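PDB 5FX8: linoleate 11-lipoxygenase from Gaeumannomyces graminis, which oxidises linoleic and alpha-linolenic acids with molecular oxygen at a catalytic manganese, giving 11S- and 13R-hydroperoxides, the former being converted into the latter. Local coordinates for residues 278-283 / 498-503; 230-235 / 502-507; 409-414 / 569-574. All coordinates share one frame; numbering follows the deposited sequence.

Contact 1. Residues 278-283 / 498-503; sequences FNNNDL and AALYAP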
loop_
_atom_site.group_PDB
_atom_site.type_symbol
_atom_site.label_atom_id
_atom_site.label_comp_id
_atom_site.label_asym_id
_atom_site.label_seq_id
_atom_site.Cartn_x
_atom_site.Cartn_y
_atom_site.Cartn_z
ATOM N N PHE A 278 -22.644 1.122 -9.237
ATOM C CA PHE A 278 -22.343 0.247 -8.116
ATOM C C PHE A 278 -20.854 0.221 -7.830
ATOM O O PHE A 278 -20.450 0.196 -6.673
ATOM C CB PHE A 278 -22.865 -1.159 -8.384
ATOM C CG PHE A 278 -22.561 -2.148 -7.288
ATOM C CD1 PHE A 278 -21.349 -2.813 -7.237
ATOM C CD2 PHE A 278 -23.519 -2.457 -6.341
ATOM C CE1 PHE A 278 -21.090 -3.719 -6.270
ATOM C CE2 PHE A 278 -23.259 -3.376 -5.361
ATOM C CZ PHE A 278 -22.025 -4.005 -5.332
ATOM N N ASN A 279 -20.015 0.215 -8.856
ATOM C CA ASN A 279 -18.590 0.151 -8.572
ATOM C C ASN A 279 -18.092 1.429 -7.905
ATOM O O ASN A 279 -17.129 1.397 -7.130
ATOM C CB ASN A 279 -17.833 -0.132 -9.849
ATOM C CG ASN A 279 -17.981 -1.565 -10.292
ATOM O OD1 ASN A 279 -18.254 -2.442 -9.496
ATOM N ND2 ASN A 279 -17.803 -1.805 -11.569
ATOM N N ASN A 280 -18.741 2.549 -8.204
ATOM C CA ASN A 280 -18.462 3.808 -7.545
ATOM C C ASN A 280 -18.814 3.741 -6.067
ATOM O O ASN A 280 -18.041 4.182 -5.198
ATOM C CB ASN A 280 -19.271 4.882 -8.261
ATOM C CG ASN A 280 -19.058 6.238 -7.706
ATOM O OD1 ASN A 280 -19.900 6.775 -7.009
ATOM N ND2 ASN A 280 -17.929 6.810 -8.018
ATOM N N ASN A 281 -19.986 3.190 -5.760
ATOM C CA ASN A 281 -20.357 3.059 -4.360
ATOM C C ASN A 281 -19.459 2.065 -3.627
ATOM O O ASN A 281 -19.092 2.285 -2.469
ATOM C CB ASN A 281 -21.819 2.661 -4.254
ATOM C CG ASN A 281 -22.740 3.711 -4.795
ATOM O OD1 ASN A 281 -23.688 3.416 -5.514
ATOM N ND2 ASN A 281 -22.468 4.957 -4.453
ATOM N N ASP A 282 -19.081 0.979 -4.293
ATOM C CA ASP A 282 -18.217 -0.023 -3.694
ATOM C C ASP A 282 -16.814 0.518 -3.458
ATOM O O ASP A 282 -16.189 0.197 -2.444
ATOM C CB ASP A 282 -18.185 -1.262 -4.582
ATOM C CG ASP A 282 -17.685 -2.474 -3.855
ATOM O OD1 ASP A 282 -18.392 -2.935 -2.939
ATOM O OD2 ASP A 282 -16.578 -2.953 -4.187
ATOM N N LEU A 283 -16.311 1.360 -4.361
ATOM C CA LEU A 283 -15.010 1.982 -4.139
ATOM C C LEU A 283 -15.047 2.913 -2.933
ATOM O O LEU A 283 -14.141 2.893 -2.084
ATOM C CB LEU A 283 -14.564 2.732 -5.393
ATOM C CG LEU A 283 -13.106 3.219 -5.392
ATOM C CD1 LEU A 283 -12.066 2.148 -4.987
ATOM C CD2 LEU A 283 -12.764 3.777 -6.751
ATOM N N ALA A 498 -13.726 6.835 -9.581
ATOM C CA ALA A 498 -13.812 7.477 -8.281
ATOM C C ALA A 498 -14.999 8.431 -8.187
ATOM O O ALA A 498 -15.577 8.590 -7.115
ATOM C CB ALA A 498 -12.525 8.218 -7.993
ATOM N N ALA A 499 -15.393 9.058 -9.289
ATOM C CA ALA A 499 -16.531 9.954 -9.272
ATOM C C ALA A 499 -17.357 9.776 -10.536
ATOM O O ALA A 499 -16.846 9.353 -11.571
ATOM C CB ALA A 499 -16.081 11.415 -9.149
ATOM N N LEU A 500 -18.634 10.134 -10.457
ATOM C CA LEU A 500 -19.484 10.202 -11.639
ATOM C C LEU A 500 -19.692 11.657 -12.037
ATOM O O LEU A 500 -19.926 12.515 -11.182
ATOM C CB LEU A 500 -20.829 9.531 -11.397
ATOM C CG LEU A 500 -20.788 8.133 -10.782
ATOM C CD1 LEU A 500 -22.200 7.596 -10.698
ATOM C CD2 LEU A 500 -19.913 7.202 -11.601
ATOM N N TYR A 501 -19.618 11.925 -13.337
ATOM C CA TYR A 501 -19.542 13.276 -13.862
ATOM C C TYR A 501 -20.799 13.676 -14.620
ATOM O O TYR A 501 -20.827 14.725 -15.249
ATOM C CB TYR A 501 -18.289 13.422 -14.734
ATOM C CG TYR A 501 -17.003 13.385 -13.922
ATOM C CD1 TYR A 501 -16.400 12.176 -13.610
ATOM C CD2 TYR A 501 -16.412 14.558 -13.436
ATOM C CE1 TYR A 501 -15.262 12.120 -12.877
ATOM C CE2 TYR A 501 -15.259 14.508 -12.692
ATOM C CZ TYR A 501 -14.705 13.271 -12.415
ATOM O OH TYR A 501 -13.573 13.139 -11.681
ATOM N N ALA A 502 -21.851 12.883 -14.540
ATOM C CA ALA A 502 -23.106 13.218 -15.168
ATOM C C ALA A 502 -24.213 12.747 -14.247
ATOM O O ALA A 502 -24.035 11.774 -13.513
ATOM C CB ALA A 502 -23.242 12.566 -16.552
ATOM N N PRO A 503 -25.354 13.425 -14.248
ATOM C CA PRO A 503 -26.403 13.108 -13.275
ATOM C C PRO A 503 -26.938 11.702 -13.442
ATOM O O PRO A 503 -26.987 11.156 -14.545
ATOM C CB PRO A 503 -27.490 14.144 -13.583
ATOM C CG PRO A 503 -26.778 15.227 -14.217
ATOM C CD PRO A 503 -25.688 14.623 -15.028
HETATM O O HOH W 1 -19.283 9.692 -7.385
#
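Asn280, on helix 268-305, and Ala498, in the irregular loop that joins helix 485-490 to helix 526-539, bring the two backbones to 6.0 Å between their CA atoms. The helix is a long one of the lipoxygenase fold, which supplies His290 and His294 to the manganese. The contact illustrates how a buried asparagine can fasten an irregular chain to a helix. Asn280 does most of the work. Its CG stands anti to the backbone N (chi1 -179°), which carries the carboxamide outward to the loop. There ND2 donates a hydrogen bond to Pro497 O, just ahead of the segment, and a weak, bent one to Ala498 O at 3.1 Å, with an N-H...O angle of 126°. Two successive loop carbonyls thus share one amide nitrogen, while Asn279 ND2, one residue earlier, holds Leu495 O further back along the same loop.

Van der Waals contacts complete the fit. Leu500 crosses the Asn280 side chain obliquely, its CG 4.0 Å from Asn280 CG and its CD2 at much the same range from that carbon. One helical turn on, Leu283 CD2 comes to 4.1 Å from Ala498 CA; the Leu283 side chain also lies about 8 Å from that of the metal ligand Asn482. The other end of the carboxamide is served by a bound water that donates to Asn280 OD1 at 3.0 Å and accepts from Leu500 N at 3.2 Å.

Contact 2. Residues 230-235 / 502-507; sequences YAAACQ and APIPTA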
loop_
_atom_site.group_PDB
_atom_site.type_symbol
_atom_site.label_atom_id
_atom_site.label_comp_id
_atom_site.label_asym_id
_atom_site.label_seq_id
_atom_site.Cartn_x
_atom_site.Cartn_y
_atom_site.Cartn_z
ATOM N N TYR A 230 -21.626 13.369 -9.101
ATOM C CA TYR A 230 -22.872 12.689 -8.858
ATOM C C TYR A 230 -22.567 11.302 -8.318
ATOM O O TYR A 230 -21.441 10.819 -8.417
ATOM C CB TYR A 230 -23.689 12.634 -10.138
ATOM C CG TYR A 230 -23.799 13.960 -10.814
ATOM C CD1 TYR A 230 -22.827 14.394 -11.702
ATOM C CD2 TYR A 230 -24.884 14.784 -10.569
ATOM C CE1 TYR A 230 -22.929 15.606 -12.313
ATOM C CE2 TYR A 230 -25.009 15.992 -11.188
ATOM C CZ TYR A 230 -24.038 16.405 -12.056
ATOM O OH TYR A 230 -24.169 17.627 -12.670
ATOM N N ALA A 231 -23.581 10.663 -7.741
ATOM C CA ALA A 231 -23.394 9.361 -7.120
ATOM C C ALA A 231 -24.749 8.771 -6.771
ATOM O O ALA A 231 -25.697 9.510 -6.516
ATOM C CB ALA A 231 -22.535 9.465 -5.858
ATOM N N ALA A 232 -24.822 7.440 -6.723
ATOM C CA ALA A 232 -26.046 6.743 -6.354
ATOM C C ALA A 232 -25.903 6.197 -4.938
ATOM O O ALA A 232 -25.047 6.645 -4.179
ATOM C CB ALA A 232 -26.360 5.649 -7.381
ATOM N N ALA A 233 -26.760 5.250 -4.571
ATOM C CA ALA A 233 -26.625 4.532 -3.311
ATOM C C ALA A 233 -27.064 3.085 -3.579
ATOM O O ALA A 233 -28.090 2.591 -3.120
ATOM C CB ALA A 233 -27.426 5.198 -2.197
ATOM N N CYS A 234 -26.263 2.376 -4.364
ATOM C CA CYS A 234 -26.738 1.150 -4.983
ATOM C C CYS A 234 -26.890 0.015 -3.984
ATOM O O CYS A 234 -26.110 -0.135 -3.043
ATOM C CB CYS A 234 -25.797 0.717 -6.090
ATOM S SG CYS A 234 -25.921 1.772 -7.512
ATOM N N GLN A 235 -27.927 -0.770 -4.186
ATOM C CA GLN A 235 -28.043 -2.090 -3.609
ATOM C C GLN A 235 -27.912 -3.047 -4.770
ATOM O O GLN A 235 -28.599 -2.889 -5.776
ATOM C CB GLN A 235 -29.378 -2.284 -2.908
ATOM C CG GLN A 235 -29.588 -1.402 -1.744
ATOM C CD GLN A 235 -30.906 -1.660 -1.106
ATOM O OE1 GLN A 235 -30.978 -1.989 0.075
ATOM N NE2 GLN A 235 -31.968 -1.529 -1.876
ATOM N N ALA A 502 -21.851 12.883 -14.540
ATOM C CA ALA A 502 -23.106 13.218 -15.168
ATOM C C ALA A 502 -24.213 12.747 -14.247
ATOM O O ALA A 502 -24.035 11.774 -13.513
ATOM C CB ALA A 502 -23.242 12.566 -16.552
ATOM N N PRO A 503 -25.354 13.425 -14.248
ATOM C CA PRO A 503 -26.403 13.108 -13.275
ATOM C C PRO A 503 -26.938 11.702 -13.442
ATOM O O PRO A 503 -26.987 11.156 -14.545
ATOM C CB PRO A 503 -27.490 14.144 -13.583
ATOM C CG PRO A 503 -26.778 15.227 -14.217
ATOM C CD PRO A 503 -25.688 14.623 -15.028
ATOM N N ILE A 504 -27.372 11.141 -12.321
ATOM C CA ILE A 504 -27.965 9.804 -12.319
ATOM C C ILE A 504 -29.181 9.804 -13.224
ATOM O O ILE A 504 -30.106 10.604 -12.999
ATOM C CB ILE A 504 -28.365 9.386 -10.895
ATOM C CG1 ILE A 504 -27.153 9.325 -9.971
ATOM C CG2 ILE A 504 -29.127 8.082 -10.918
ATOM C CD1 ILE A 504 -26.070 8.525 -10.503
ATOM N N PRO A 505 -29.257 8.910 -14.209
ATOM C CA PRO A 505 -30.403 8.902 -15.129
ATOM C C PRO A 505 -31.753 8.830 -14.431
ATOM O O PRO A 505 -31.886 8.329 -13.313
ATOM C CB PRO A 505 -30.160 7.653 -15.981
ATOM C CG PRO A 505 -28.667 7.437 -15.914
ATOM C CD PRO A 505 -28.260 7.874 -14.545
ATOM N N THR A 506 -32.766 9.362 -15.122
ATOM C CA THR A 506 -34.153 9.319 -14.674
ATOM C C THR A 506 -35.040 8.417 -15.525
ATOM O O THR A 506 -36.213 8.257 -15.190
ATOM C CB THR A 506 -34.751 10.728 -14.643
ATOM O OG1 THR A 506 -34.616 11.351 -15.931
ATOM C CG2 THR A 506 -34.050 11.555 -13.629
ATOM N N ALA A 507 -34.528 7.832 -16.606
ATOM C CA ALA A 507 -35.278 6.876 -17.419
ATOM C C ALA A 507 -34.303 5.836 -17.949
ATOM O O ALA A 507 -33.161 5.764 -17.503
ATOM C CB ALA A 507 -36.018 7.587 -18.557
#
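Tyr230 and Pro503 meet through the face of the tyrosine ring, and the first kind of interaction is contact over that face, CH-pi included. The Ala502-Pro503 peptide lies over it: Ala502 C is 3.3 Å above the plane, displaced toward the rim, and Pro503 N is 3.6 Å above it, over the centre. The proline side chain covers the same face. Pro503 CG makes a CH-pi contact 4.0 Å from the Tyr230 centroid, 29° off the ring normal, and the two side chains run side by side, pointing the same way. A chi1 of -49° sets Tyr230 CG anti to the carbonyl carbon, beside the backbone N.

Van der Waals contacts follow further along the loops. Ile504 CG1 rests 3.8 Å from Ala231 O, and Ile504 CD1 makes an apolar contact with Ala232 CB at 4.3 Å. The isoleucine also packs on Met277 of helix 268-305, so it touches both that helix and the loop leading into strand 235-241.

Hydrogen bonds between the two segments are absent, and polar anchorage comes from neighbours: Pro503 O accepts from Trp522 NE1, and Asn281 of the helix binds Ala232 O. What joins these two irregular chains directly is therefore dispersion and CH-pi attraction, forces that reward close cover of a ring but impose less direction than hydrogen bonds would.

Contact 3. Residues 409-414 / 569-574; sequences RRFMQA and AAANAR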
loop_
_atom_site.group_PDB
_atom_site.type_symbol
_atom_site.label_atom_id
_atom_site.label_comp_id
_atom_site.label_asym_id
_atom_site.label_seq_id
_atom_site.Cartn_x
_atom_site.Cartn_y
_atom_site.Cartn_z
ATOM N N ARG A 409 -0.415 -18.312 11.067
ATOM C CA ARG A 409 -0.843 -18.923 12.307
ATOM C C ARG A 409 0.147 -19.976 12.724
ATOM O O ARG A 409 0.515 -20.055 13.894
ATOM C CB ARG A 409 -2.240 -19.508 12.165
ATOM C CG ARG A 409 -2.702 -20.103 13.451
ATOM C CD ARG A 409 -4.164 -20.418 13.523
ATOM N NE ARG A 409 -4.458 -20.815 14.890
ATOM C CZ ARG A 409 -4.992 -20.029 15.812
ATOM N NH1 ARG A 409 -5.347 -18.779 15.499
ATOM N NH2 ARG A 409 -5.192 -20.500 17.044
ATOM N N ARG A 410 0.640 -20.754 11.767
ATOM C CA ARG A 410 1.748 -21.634 12.080
ATOM C C ARG A 410 2.881 -20.859 12.741
ATOM O O ARG A 410 3.368 -21.256 13.805
ATOM C CB ARG A 410 2.217 -22.351 10.829
ATOM C CG ARG A 410 3.321 -23.330 11.080
ATOM C CD ARG A 410 3.796 -23.907 9.776
ATOM N NE ARG A 410 2.677 -24.418 8.981
ATOM C CZ ARG A 410 2.177 -25.644 9.124
ATOM N NH1 ARG A 410 2.694 -26.481 10.032
ATOM N NH2 ARG A 410 1.157 -26.036 8.370
ATOM N N PHE A 411 3.300 -19.737 12.142
ATOM C CA PHE A 411 4.370 -18.977 12.774
ATOM C C PHE A 411 3.979 -18.529 14.174
ATOM O O PHE A 411 4.782 -18.613 15.101
ATOM C CB PHE A 411 4.771 -17.764 11.952
ATOM C CG PHE A 411 5.743 -16.882 12.657
ATOM C CD1 PHE A 411 5.307 -15.869 13.490
ATOM C CD2 PHE A 411 7.089 -17.080 12.512
ATOM C CE1 PHE A 411 6.181 -15.097 14.146
ATOM C CE2 PHE A 411 7.974 -16.290 13.158
ATOM C CZ PHE A 411 7.520 -15.306 13.987
ATOM N N MET A 412 2.775 -17.995 14.340
ATOM C CA MET A 412 2.440 -17.434 15.635
ATOM C C MET A 412 2.372 -18.524 16.675
ATOM O O MET A 412 2.742 -18.312 17.828
ATOM C CB MET A 412 1.126 -16.657 15.577
ATOM C CG MET A 412 1.215 -15.342 14.884
ATOM S SD MET A 412 2.452 -14.213 15.546
ATOM C CE MET A 412 2.151 -12.813 14.486
ATOM N N GLN A 413 1.891 -19.693 16.286
ATOM C CA GLN A 413 1.852 -20.827 17.196
ATOM C C GLN A 413 3.253 -21.210 17.630
ATOM O O GLN A 413 3.515 -21.405 18.817
ATOM C CB GLN A 413 1.155 -22.005 16.535
ATOM C CG GLN A 413 0.906 -23.147 17.494
ATOM C CD GLN A 413 -0.272 -22.894 18.421
ATOM O OE1 GLN A 413 -1.410 -22.789 17.966
ATOM N NE2 GLN A 413 -0.008 -22.805 19.726
ATOM N N ALA A 414 4.185 -21.280 16.686
ATOM C CA ALA A 414 5.537 -21.606 17.105
ATOM C C ALA A 414 6.155 -20.483 17.928
ATOM O O ALA A 414 6.943 -20.751 18.830
ATOM C CB ALA A 414 6.402 -21.947 15.902
ATOM N N ALA A 569 13.613 -18.114 15.435
ATOM C CA ALA A 569 14.263 -18.115 14.129
ATOM C C ALA A 569 13.856 -19.324 13.297
ATOM O O ALA A 569 13.787 -19.240 12.061
ATOM C CB ALA A 569 15.772 -18.050 14.293
ATOM N N ALA A 570 13.551 -20.441 13.952
ATOM C CA ALA A 570 13.038 -21.585 13.216
ATOM C C ALA A 570 11.632 -21.313 12.701
ATOM O O ALA A 570 11.290 -21.698 11.576
ATOM C CB ALA A 570 13.070 -22.830 14.098
ATOM N N ALA A 571 10.791 -20.654 13.509
ATOM C CA ALA A 571 9.462 -20.318 13.005
ATOM C C ALA A 571 9.561 -19.322 11.862
ATOM O O ALA A 571 8.800 -19.401 10.895
ATOM C CB ALA A 571 8.566 -19.785 14.120
ATOM N N ASN A 572 10.536 -18.421 11.934
ATOM C CA ASN A 572 10.745 -17.466 10.864
ATOM C C ASN A 572 11.155 -18.143 9.570
ATOM O O ASN A 572 10.689 -17.757 8.498
ATOM C CB ASN A 572 11.799 -16.444 11.248
ATOM C CG ASN A 572 12.062 -15.475 10.126
ATOM O OD1 ASN A 572 11.152 -14.797 9.678
ATOM N ND2 ASN A 572 13.291 -15.405 9.661
ATOM N N ALA A 573 12.058 -19.117 9.635
ATOM C CA ALA A 573 12.489 -19.763 8.408
ATOM C C ALA A 573 11.368 -20.589 7.812
ATOM O O ALA A 573 11.206 -20.642 6.589
ATOM C CB ALA A 573 13.714 -20.630 8.672
ATOM N N ARG A 574 10.579 -21.242 8.656
ATOM C CA ARG A 574 9.444 -21.956 8.104
ATOM C C ARG A 574 8.455 -20.988 7.461
ATOM O O ARG A 574 7.856 -21.297 6.425
ATOM C CB ARG A 574 8.783 -22.790 9.184
ATOM C CG ARG A 574 7.554 -23.551 8.743
ATOM C CD ARG A 574 7.806 -24.555 7.642
ATOM N NE ARG A 574 6.599 -25.328 7.324
ATOM C CZ ARG A 574 6.258 -26.481 7.923
ATOM N NH1 ARG A 574 7.016 -27.006 8.878
ATOM N NH2 ARG A 574 5.142 -27.105 7.577
#
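Arg574 NE, in the side chain that lies across Arg410, is salt-bridged to Asp578 OD1, while the second oxygen of that carboxylate, OD2, forms a long, weak ion pair with Arg410 NE. One aspartate thereby serves two arginines, which probably eases the repulsion between them. The guanidinium planes are only 12° apart: Arg574 NH2 sits 3.5 Å above the plane of the Arg410 group, offset toward its rim, and lies 3.5 Å from Arg410 NH1. Arg410 bends at chi3 (-51°), where NE turns off its otherwise extended chain. Both arginines border the separate zonadhesin chain of the assembly: Glu259 of zonadhesin makes a long, weak ion pair with Arg410 NH1, and Ala256 of zonadhesin packs against Arg574.

Beside the arginine pair, helices 396-420 and 566-587 run antiparallel within the largely helical lipoxygenase fold, the axes of the two short segments 8.9 Å apart at an angle of 173°. Small residues meet at the interface: Ala571 CB is 3.5 Å from Ala414 CB and equally close to Phe411 CD2. The Phe411 ring presents its edge to the opposing backbone: Ala571 O lies in the ring plane, 3.3 Å from CD2, and Asn572 N is near CE2. Phe555 stacks on this ring and Tyr568 meets it edge to face. Met412, turned away from helix 566-587, packs instead on helix 460-481, which carries the manganese ligand His478.

Contacts 1 and 2 are two halves of one attachment, with centres 8 Å apart and Ala502 and Pro503 in common. Between them the chains are tied by a probable hydrogen bond from Tyr230 N to Leu500 O (2.8 Å) and another from Cys234 N to Asn281 OD1 (3.0 Å), so helix 268-305, the 498-507 loop and the approach to strand 235-241 are joined pairwise. Contact 1 is the nearer to the active site, the Leu283 side chain about 12 Å from the manganese. Contact 3 stands apart, on the opposite side of the chain's centre, its own centre 43 Å from that of contact 1 and 50 Å from that of contact 2.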